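Local coordinates for protein sulfatase (Bacteroides fragilis CAG:558, PDB 6USS) that probably hydrolyses aryl sulfate esters as a calcium-dependent sulfatase of a human gut bacterium, at residues A[303-306]-A[310-313]; A[241-246]-A[253-258]; A[36-41]-A[385-390]. The protein carries 1 engineered substitution. All coordinates share one frame; numbering follows the deposited sequence.

Contact 1: A[303-306]-A[310-313]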
loop_
_atom_site.group_PDB
_atom_site.type_symbol
_atom_site.label_atom_id
_atom_site.label_comp_id
_atom_site.label_asym_id
_atom_site.label_seq_id
_atom_site.Cartn_x
_atom_site.Cartn_y
_atom_site.Cartn_z
ATOM N N MET A 303 -14.119 20.161 -5.709
ATOM C CA MET A 303 -14.207 21.447 -5.027
ATOM C C MET A 303 -15.512 21.562 -4.240
ATOM O O MET A 303 -15.526 22.100 -3.122
ATOM C CB MET A 303 -14.067 22.590 -6.036
ATOM C CG MET A 303 -12.634 22.808 -6.569
ATOM S SD MET A 303 -12.514 23.886 -8.047
ATOM C CE MET A 303 -12.783 25.517 -7.323
ATOM N N ASP A 304 -16.615 21.047 -4.802
ATOM C CA ASP A 304 -17.883 21.048 -4.081
ATOM C C ASP A 304 -17.843 20.065 -2.930
ATOM O O ASP A 304 -18.393 20.343 -1.859
ATOM C CB ASP A 304 -19.058 20.710 -5.005
ATOM C CG ASP A 304 -19.147 21.631 -6.209
ATOM O OD1 ASP A 304 -18.552 22.739 -6.179
ATOM O OD2 ASP A 304 -19.819 21.248 -7.195
ATOM N N TRP A 305 -17.194 18.910 -3.130
ATOM C CA TRP A 305 -17.047 17.967 -2.029
ATOM C C TRP A 305 -16.322 18.619 -0.858
ATOM O O TRP A 305 -16.752 18.494 0.297
ATOM C CB TRP A 305 -16.325 16.692 -2.478
ATOM C CG TRP A 305 -16.277 15.702 -1.358
ATOM C CD1 TRP A 305 -17.184 14.708 -1.090
ATOM C CD2 TRP A 305 -15.297 15.638 -0.313
ATOM N NE1 TRP A 305 -16.816 14.026 0.047
ATOM C CE2 TRP A 305 -15.658 14.575 0.537
ATOM C CE3 TRP A 305 -14.146 16.375 -0.016
ATOM C CZ2 TRP A 305 -14.913 14.236 1.659
ATOM C CZ3 TRP A 305 -13.401 16.026 1.100
ATOM C CH2 TRP A 305 -13.791 14.968 1.924
ATOM N N LEU A 306 -15.229 19.341 -1.143
ATOM C CA LEU A 306 -14.523 20.086 -0.099
ATOM C C LEU A 306 -15.440 21.088 0.594
ATOM O O LEU A 306 -15.449 21.176 1.829
ATOM C CB LEU A 306 -13.307 20.811 -0.682
ATOM C CG LEU A 306 -12.084 20.010 -1.140
ATOM C CD1 LEU A 306 -11.053 20.935 -1.801
ATOM C CD2 LEU A 306 -11.473 19.270 0.035
ATOM N N GLY A 310 -16.706 20.732 4.919
ATOM C CA GLY A 310 -15.940 21.582 5.814
ATOM C C GLY A 310 -14.437 21.496 5.652
ATOM O O GLY A 310 -13.704 21.775 6.601
ATOM N N GLU A 311 -13.947 21.136 4.470
ATOM C CA GLU A 311 -12.520 20.940 4.284
ATOM C C GLU A 311 -11.870 22.017 3.422
ATOM O O GLU A 311 -10.639 22.056 3.333
ATOM C CB GLU A 311 -12.264 19.551 3.684
ATOM C CG GLU A 311 -12.959 18.393 4.417
ATOM C CD GLU A 311 -12.077 17.770 5.498
ATOM O OE1 GLU A 311 -12.464 16.717 6.075
ATOM O OE2 GLU A 311 -10.997 18.353 5.777
ATOM N N ALA A 312 -12.660 22.912 2.824
ATOM C CA ALA A 312 -12.136 23.843 1.829
ATOM C C ALA A 312 -11.108 24.808 2.417
ATOM O O ALA A 312 -10.176 25.225 1.713
ATOM C CB ALA A 312 -13.290 24.618 1.193
ATOM N N ASP A 313 -11.247 25.168 3.693
ATOM C CA ASP A 313 -10.345 26.148 4.271
ATOM C C ASP A 313 -9.047 25.536 4.753
ATOM O O ASP A 313 -8.080 26.265 4.971
ATOM C CB ASP A 313 -11.022 26.884 5.422
ATOM C CG ASP A 313 -12.167 27.749 4.951
ATOM O OD1 ASP A 313 -13.179 27.862 5.678
ATOM O OD2 ASP A 313 -12.061 28.305 3.829
#
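Leu306 and Glu311 meet twice, once through the backbone and once through their side chains. The amide N of Glu311 donates to the carbonyl O of Leu306 over 3.0 Å. The N-H points at the oxygen with an angle of 161°, and the donor stands 18° out of the carbonyl plane. Beside this bond, CD2 of Leu306 packs against CB of Glu311 at 3.7 Å, the two side chains crossing at about a right angle. Ala312 adds a looser touch, its CB 4.2 Å from CB of Leu306. A bond from an amide five residues further on, with Gly310 at positive phi just before the donor, matches the 6→1 bond of a Schellman motif. The apolar touch between Leu306 and Glu311 joins the two residues expected to pack together in such a helix end. Here it closes helix 283-308 and turns the chain toward strand 315-321.

Farther out, CG of Glu311 comes to 4.1 Å from CZ3 of Trp305. The glutamate chain bends at chi2, bringing the carboxylate alongside the indole; the two planes are 10° apart, and the two side chains run side by side in the same direction. Leu306 CD2 also reaches the indole edge in the ring plane, filling the corner between the tryptophan and the glutamate. The indole is held by a hydrogen bond from NE1 to Asn244 OD1 and rests on Ile240 and Leu243 of helix 231-247. Glu311 OE2 has a weak hydrogen bond from Asn35, and Leu306 also packs on Thr315 and Val317 of strand 315-321.

Contact 2: A[241-246]-A[253-258]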
loop_
_atom_site.group_PDB
_atom_site.type_symbol
_atom_site.label_atom_id
_atom_site.label_comp_id
_atom_site.label_asym_id
_atom_site.label_seq_id
_atom_site.Cartn_x
_atom_site.Cartn_y
_atom_site.Cartn_z
ATOM N N LYS A 241 -15.477 8.758 -2.908
ATOM C CA LYS A 241 -15.588 7.786 -1.822
ATOM C C LYS A 241 -14.280 7.598 -1.080
ATOM O O LYS A 241 -14.306 7.309 0.118
ATOM C CB LYS A 241 -16.091 6.417 -2.309
ATOM C CG LYS A 241 -17.241 6.445 -3.285
ATOM C CD LYS A 241 -17.300 5.124 -4.058
ATOM C CE LYS A 241 -18.647 4.918 -4.761
ATOM N NZ LYS A 241 -18.576 3.696 -5.635
ATOM N N ALA A 242 -13.144 7.740 -1.754
ATOM C CA ALA A 242 -11.894 7.644 -1.014
ATOM C C ALA A 242 -11.768 8.781 -0.012
ATOM O O ALA A 242 -11.170 8.604 1.061
ATOM C CB ALA A 242 -10.700 7.643 -1.962
ATOM N N LEU A 243 -12.354 9.940 -0.342
ATOM C CA LEU A 243 -12.328 11.112 0.524
ATOM C C LEU A 243 -13.315 10.978 1.682
ATOM O O LEU A 243 -13.008 11.376 2.816
ATOM C CB LEU A 243 -12.641 12.362 -0.298
ATOM C CG LEU A 243 -11.525 12.918 -1.177
ATOM C CD1 LEU A 243 -11.984 14.179 -1.904
ATOM C CD2 LEU A 243 -10.297 13.213 -0.338
ATOM N N ASN A 244 -14.505 10.428 1.422
ATOM C CA ASN A 244 -15.413 10.134 2.525
ATOM C C ASN A 244 -14.767 9.163 3.513
ATOM O O ASN A 244 -14.785 9.399 4.724
ATOM C CB ASN A 244 -16.737 9.610 1.979
ATOM C CG ASN A 244 -17.561 10.714 1.310
ATOM O OD1 ASN A 244 -17.566 11.863 1.765
ATOM N ND2 ASN A 244 -18.242 10.376 0.220
ATOM N N HIS A 245 -14.135 8.101 3.009
ATOM C CA HIS A 245 -13.400 7.188 3.880
ATOM C C HIS A 245 -12.303 7.924 4.644
ATOM O O HIS A 245 -12.092 7.668 5.837
ATOM C CB HIS A 245 -12.814 6.037 3.053
ATOM C CG HIS A 245 -12.693 4.742 3.795
ATOM N ND1 HIS A 245 -12.885 3.519 3.185
ATOM C CD2 HIS A 245 -12.388 4.474 5.090
ATOM C CE1 HIS A 245 -12.719 2.555 4.078
ATOM N NE2 HIS A 245 -12.415 3.107 5.242
ATOM N N ALA A 246 -11.613 8.864 3.982
ATOM C CA ALA A 246 -10.537 9.608 4.641
ATOM C C ALA A 246 -11.054 10.475 5.789
ATOM O O ALA A 246 -10.316 10.745 6.746
ATOM C CB ALA A 246 -9.792 10.472 3.628
ATOM N N PHE A 253 -4.930 14.244 4.612
ATOM C CA PHE A 253 -4.822 13.404 3.434
ATOM C C PHE A 253 -4.068 14.114 2.312
ATOM O O PHE A 253 -3.893 15.340 2.297
ATOM C CB PHE A 253 -6.205 12.939 2.949
ATOM C CG PHE A 253 -7.086 14.042 2.416
ATOM C CD1 PHE A 253 -6.910 14.548 1.126
ATOM C CD2 PHE A 253 -8.128 14.541 3.183
ATOM C CE1 PHE A 253 -7.736 15.544 0.643
ATOM C CE2 PHE A 253 -8.965 15.539 2.696
ATOM C CZ PHE A 253 -8.771 16.044 1.439
ATOM N N PHE A 254 -3.608 13.302 1.376
ATOM C CA PHE A 254 -3.028 13.783 0.138
ATOM C C PHE A 254 -3.685 12.959 -0.955
ATOM O O PHE A 254 -3.594 11.729 -0.942
ATOM C CB PHE A 254 -1.514 13.618 0.148
ATOM C CG PHE A 254 -0.882 13.792 -1.187
ATOM C CD1 PHE A 254 -0.799 15.042 -1.773
ATOM C CD2 PHE A 254 -0.360 12.699 -1.870
ATOM C CE1 PHE A 254 -0.194 15.206 -3.022
ATOM C CE2 PHE A 254 0.236 12.854 -3.126
ATOM C CZ PHE A 254 0.322 14.107 -3.695
ATOM N N LEU A 255 -4.408 13.622 -1.843
ATOM C CA LEU A 255 -5.032 12.975 -2.980
ATOM C C LEU A 255 -4.281 13.382 -4.238
ATOM O O LEU A 255 -4.237 14.568 -4.576
ATOM C CB LEU A 255 -6.500 13.371 -3.076
ATOM C CG LEU A 255 -7.170 13.004 -4.404
ATOM C CD1 LEU A 255 -7.062 11.533 -4.637
ATOM C CD2 LEU A 255 -8.639 13.437 -4.416
ATOM N N TYR A 256 -3.685 12.408 -4.922
ATOM C CA TYR A 256 -3.084 12.650 -6.237
ATOM C C TYR A 256 -4.136 12.301 -7.280
ATOM O O TYR A 256 -4.257 11.155 -7.716
ATOM C CB TYR A 256 -1.814 11.826 -6.434
ATOM C CG TYR A 256 -1.114 12.002 -7.786
ATOM C CD1 TYR A 256 -0.979 13.256 -8.386
ATOM C CD2 TYR A 256 -0.554 10.905 -8.443
ATOM C CE1 TYR A 256 -0.309 13.410 -9.624
ATOM C CE2 TYR A 256 0.111 11.047 -9.658
ATOM C CZ TYR A 256 0.233 12.301 -10.247
ATOM O OH TYR A 256 0.897 12.404 -11.458
ATOM N N MET A 257 -4.914 13.305 -7.682
ATOM C CA MET A 257 -5.970 13.116 -8.680
ATOM C C MET A 257 -5.350 13.294 -10.057
ATOM O O MET A 257 -5.220 14.409 -10.555
ATOM C CB MET A 257 -7.107 14.101 -8.443
ATOM C CG MET A 257 -8.318 13.865 -9.316
ATOM S SD MET A 257 -9.240 12.434 -8.729
ATOM C CE MET A 257 -10.414 12.187 -10.071
ATOM N N ALA A 258 -4.961 12.179 -10.683
ATOM C CA ALA A 258 -4.211 12.200 -11.940
ATOM C C ALA A 258 -5.081 11.622 -13.055
ATOM O O ALA A 258 -5.108 10.410 -13.260
ATOM C CB ALA A 258 -2.897 11.430 -11.799
#
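Leu243 sets one methyl, CD2, over a face of the Phe253 ring, and this CH-pi contact is the central feature of the interface. CD2 lies 3.8 Å from the ring centroid and 18° off the normal, displaced toward the rim so that CE1 is its nearest ring atom at 3.6 Å and CZ comes next. The two side chains cross at about a right angle. Phe253 can offer that face because its CG sits between the backbone N and the carbonyl carbon (chi1 67°), which stands the ring up between strand and helix.

The remaining touches are plain apolar ones. Leu243 forks at CG: while CD2 goes to the phenylalanine, CD1 reaches CD2 of Leu255 at 4.2 Å. A single leucine therefore spans two strand residues that point to the same side, with Phe254 between them pointing away. Near the end of the helix segment and the start of the strand, the short side chain of Ala246 lets the backbones draw in, CA to CA 7.0 Å from Phe253, and its CB lies 4.4 Å from CB of Phe253. Helix 231-247 thus runs back against strand 253-258 almost exactly antiparallel (172°, axes 10.2 Å apart), as a helix does on the face of the parallel part of the sheet in an alpha/beta fold, and a short loop leads from one to the other.

No hydrogen bond crosses between helix and strand. The polar links lie around the interface: the strand bonds through its backbone to 35-41 on one edge and 159-164 on the other, and the N of Phe253 also gives a hydrogen bond to Asn35 OD1. On the outer side of the helix, His245 NE2 pairs with Glu176 OE2 of the second subunit.

Contact 3: A[36-41]-A[385-390]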
loop_
_atom_site.group_PDB
_atom_site.type_symbol
_atom_site.label_atom_id
_atom_site.label_comp_id
_atom_site.label_asym_id
_atom_site.label_seq_id
_atom_site.Cartn_x
_atom_site.Cartn_y
_atom_site.Cartn_z
ATOM N N ILE A 36 -3.892 18.186 1.055
ATOM C CA ILE A 36 -3.342 18.592 -0.220
ATOM C C ILE A 36 -3.985 17.745 -1.308
ATOM O O ILE A 36 -3.962 16.509 -1.237
ATOM C CB ILE A 36 -1.817 18.414 -0.224
ATOM C CG1 ILE A 36 -1.204 19.197 0.947
ATOM C CG2 ILE A 36 -1.244 18.767 -1.587
ATOM C CD1 ILE A 36 0.311 19.076 1.089
ATOM N N ILE A 37 -4.556 18.404 -2.311
ATOM C CA ILE A 37 -4.976 17.746 -3.539
ATOM C C ILE A 37 -4.097 18.252 -4.675
ATOM O O ILE A 37 -4.069 19.459 -4.963
ATOM C CB ILE A 37 -6.449 18.001 -3.864
ATOM C CG1 ILE A 37 -7.362 17.464 -2.767
ATOM C CG2 ILE A 37 -6.791 17.348 -5.201
ATOM C CD1 ILE A 37 -8.824 17.860 -3.001
ATOM N N LEU A 38 -3.391 17.322 -5.322
ATOM C CA LEU A 38 -2.674 17.559 -6.573
ATOM C C LEU A 38 -3.545 17.021 -7.701
ATOM O O LEU A 38 -3.700 15.801 -7.841
ATOM C CB LEU A 38 -1.313 16.863 -6.561
ATOM C CG LEU A 38 -0.502 16.928 -7.850
ATOM C CD1 LEU A 38 -0.293 18.383 -8.258
ATOM C CD2 LEU A 38 0.844 16.231 -7.644
ATOM N N PHE A 39 -4.136 17.925 -8.482
ATOM C CA PHE A 39 -5.038 17.567 -9.581
ATOM C C PHE A 39 -4.205 17.705 -10.852
ATOM O O PHE A 39 -3.832 18.818 -11.247
ATOM C CB PHE A 39 -6.276 18.465 -9.559
ATOM C CG PHE A 39 -7.361 18.114 -10.560
ATOM C CD1 PHE A 39 -7.291 18.556 -11.873
ATOM C CD2 PHE A 39 -8.493 17.414 -10.167
ATOM C CE1 PHE A 39 -8.319 18.273 -12.783
ATOM C CE2 PHE A 39 -9.523 17.125 -11.073
ATOM C CZ PHE A 39 -9.433 17.549 -12.377
ATOM N N MET A 40 -3.883 16.565 -11.466
ATOM C CA MET A 40 -2.967 16.482 -12.602
ATOM C C MET A 40 -3.735 16.007 -13.827
ATOM O O MET A 40 -4.284 14.895 -13.832
ATOM C CB MET A 40 -1.800 15.531 -12.312
ATOM C CG MET A 40 -0.797 15.415 -13.447
ATOM S SD MET A 40 0.295 16.849 -13.663
ATOM C CE MET A 40 1.088 16.887 -12.059
ATOM N N VAL A 41 -3.752 16.836 -14.868
ATOM C CA VAL A 41 -4.361 16.478 -16.143
ATOM C C VAL A 41 -3.271 15.991 -17.081
ATOM O O VAL A 41 -2.122 16.438 -17.018
ATOM C CB VAL A 41 -5.124 17.673 -16.741
ATOM C CG1 VAL A 41 -5.919 17.235 -17.939
ATOM C CG2 VAL A 41 -6.020 18.291 -15.681
ATOM N N PRO A 385 9.789 19.175 -3.268
ATOM C CA PRO A 385 10.037 19.946 -2.035
ATOM C C PRO A 385 8.866 20.819 -1.639
ATOM O O PRO A 385 8.665 21.027 -0.444
ATOM C CB PRO A 385 11.259 20.817 -2.379
ATOM C CG PRO A 385 11.768 20.329 -3.682
ATOM C CD PRO A 385 10.629 19.664 -4.378
ATOM N N SER A 386 8.095 21.350 -2.600
ATOM C CA SER A 386 7.027 22.291 -2.248
ATOM C C SER A 386 5.895 21.591 -1.517
ATOM O O SER A 386 5.346 22.119 -0.543
ATOM C CB SER A 386 6.483 22.996 -3.489
ATOM O OG SER A 386 7.523 23.602 -4.229
ATOM N N ILE A 387 5.533 20.393 -1.965
ATOM C CA ILE A 387 4.427 19.692 -1.334
ATOM C C ILE A 387 4.831 19.219 0.067
ATOM O O ILE A 387 4.047 19.312 1.017
ATOM C CB ILE A 387 3.954 18.552 -2.259
ATOM C CG1 ILE A 387 3.115 19.149 -3.398
ATOM C CG2 ILE A 387 3.179 17.505 -1.464
ATOM C CD1 ILE A 387 2.992 18.304 -4.658
ATOM N N LEU A 388 6.077 18.757 0.229
ATOM C CA LEU A 388 6.562 18.383 1.553
ATOM C C LEU A 388 6.564 19.575 2.507
ATOM O O LEU A 388 6.269 19.418 3.703
ATOM C CB LEU A 388 7.958 17.775 1.430
ATOM C CG LEU A 388 7.947 16.470 0.621
ATOM C CD1 LEU A 388 9.347 15.928 0.442
ATOM C CD2 LEU A 388 7.023 15.427 1.252
ATOM N N GLU A 389 6.905 20.767 2.000
ATOM C CA GLU A 389 6.897 21.969 2.828
ATOM C C GLU A 389 5.473 22.394 3.164
ATOM O O GLU A 389 5.199 22.846 4.282
ATOM C CB GLU A 389 7.642 23.101 2.121
ATOM C CG GLU A 389 7.566 24.454 2.829
ATOM C CD GLU A 389 8.561 25.474 2.261
ATOM O OE1 GLU A 389 9.334 25.118 1.329
ATOM O OE2 GLU A 389 8.584 26.626 2.762
ATOM N N MET A 390 4.553 22.258 2.206
ATOM C CA MET A 390 3.158 22.542 2.499
ATOM C C MET A 390 2.660 21.636 3.605
ATOM O O MET A 390 1.845 22.047 4.444
ATOM C CB MET A 390 2.302 22.357 1.246
ATOM C CG MET A 390 2.379 23.466 0.239
ATOM S SD MET A 390 1.780 22.830 -1.335
ATOM C CE MET A 390 1.617 24.299 -2.323
#
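Ile36 reaches across to Ile387 and Met390 with its longer branch. Its CB points from the strand toward the helix, and there the side chain splits. The short branch, CG2 of Ile36, is held back from the helix, with CG2 of Ile387 4.6 Å away. CG1 of Ile36 takes the position anti to the carbonyl carbon (chi1 -56°), and it too stands off, 4.7 Å from CB of Met390. A fully extended chi2 (178°) then carries CD1 straight on into the helix surface, and this methyl makes the contact. CD1 of Ile36 lies 3.8 Å from CB of Met390 and 4.1 Å from CG2 of Ile387, lodged between two residues three apart in sequence, on one ridge of the helix, and it also touches the carbonyl O of Ile387 at 3.7 Å.

Ile387 answers with both of its branches: CG2 meets Ile36, whereas CD1, at the end of the other, comes to 4.2 Å from CD2 of Leu38, the next strand residue that points to this side. The side chains that meet are all apolar and buried, and no hydrogen bond crosses.

The helix runs roughly antiparallel to the strand, at 156°, with axes 10.5 Å apart. Strand 35-41 lies within the large sheet between strands 253-258 and 315-321. Helices on both faces of that sheet make the three-layered alpha/beta core expected of the sulfatase and alkaline phosphatase clan. Helix 383-390 covers one face, with helix 149-155 packed beside it through Leu153, against Ile387 and Leu388, while on the opposite face Phe39 meets helix 283-308.

Contacts 2 and 3 share the large mixed sheet through neighbouring strands, joined where Met257 N meets Leu38 O at 2.8 Å and Met257 O meets Met40 N at 2.7 Å; their centres are 13 Å apart. Contact 1 packs against both: it adjoins contact 2 (centres 12 Å apart) through Trp305 CZ2, 3.5 Å from Leu243 CB, and reaches contact 3 where Leu306 CD1 lies 4.0 Å from Ile37 CD1. Contacts 1 and 2 are remote from the calcium site. Contact 3 is nearer, the Leu38 side chain about 13 Å from the calcium ion, and strand 36-41 leads directly into Asp42 and Asp43, two of the calcium ligands.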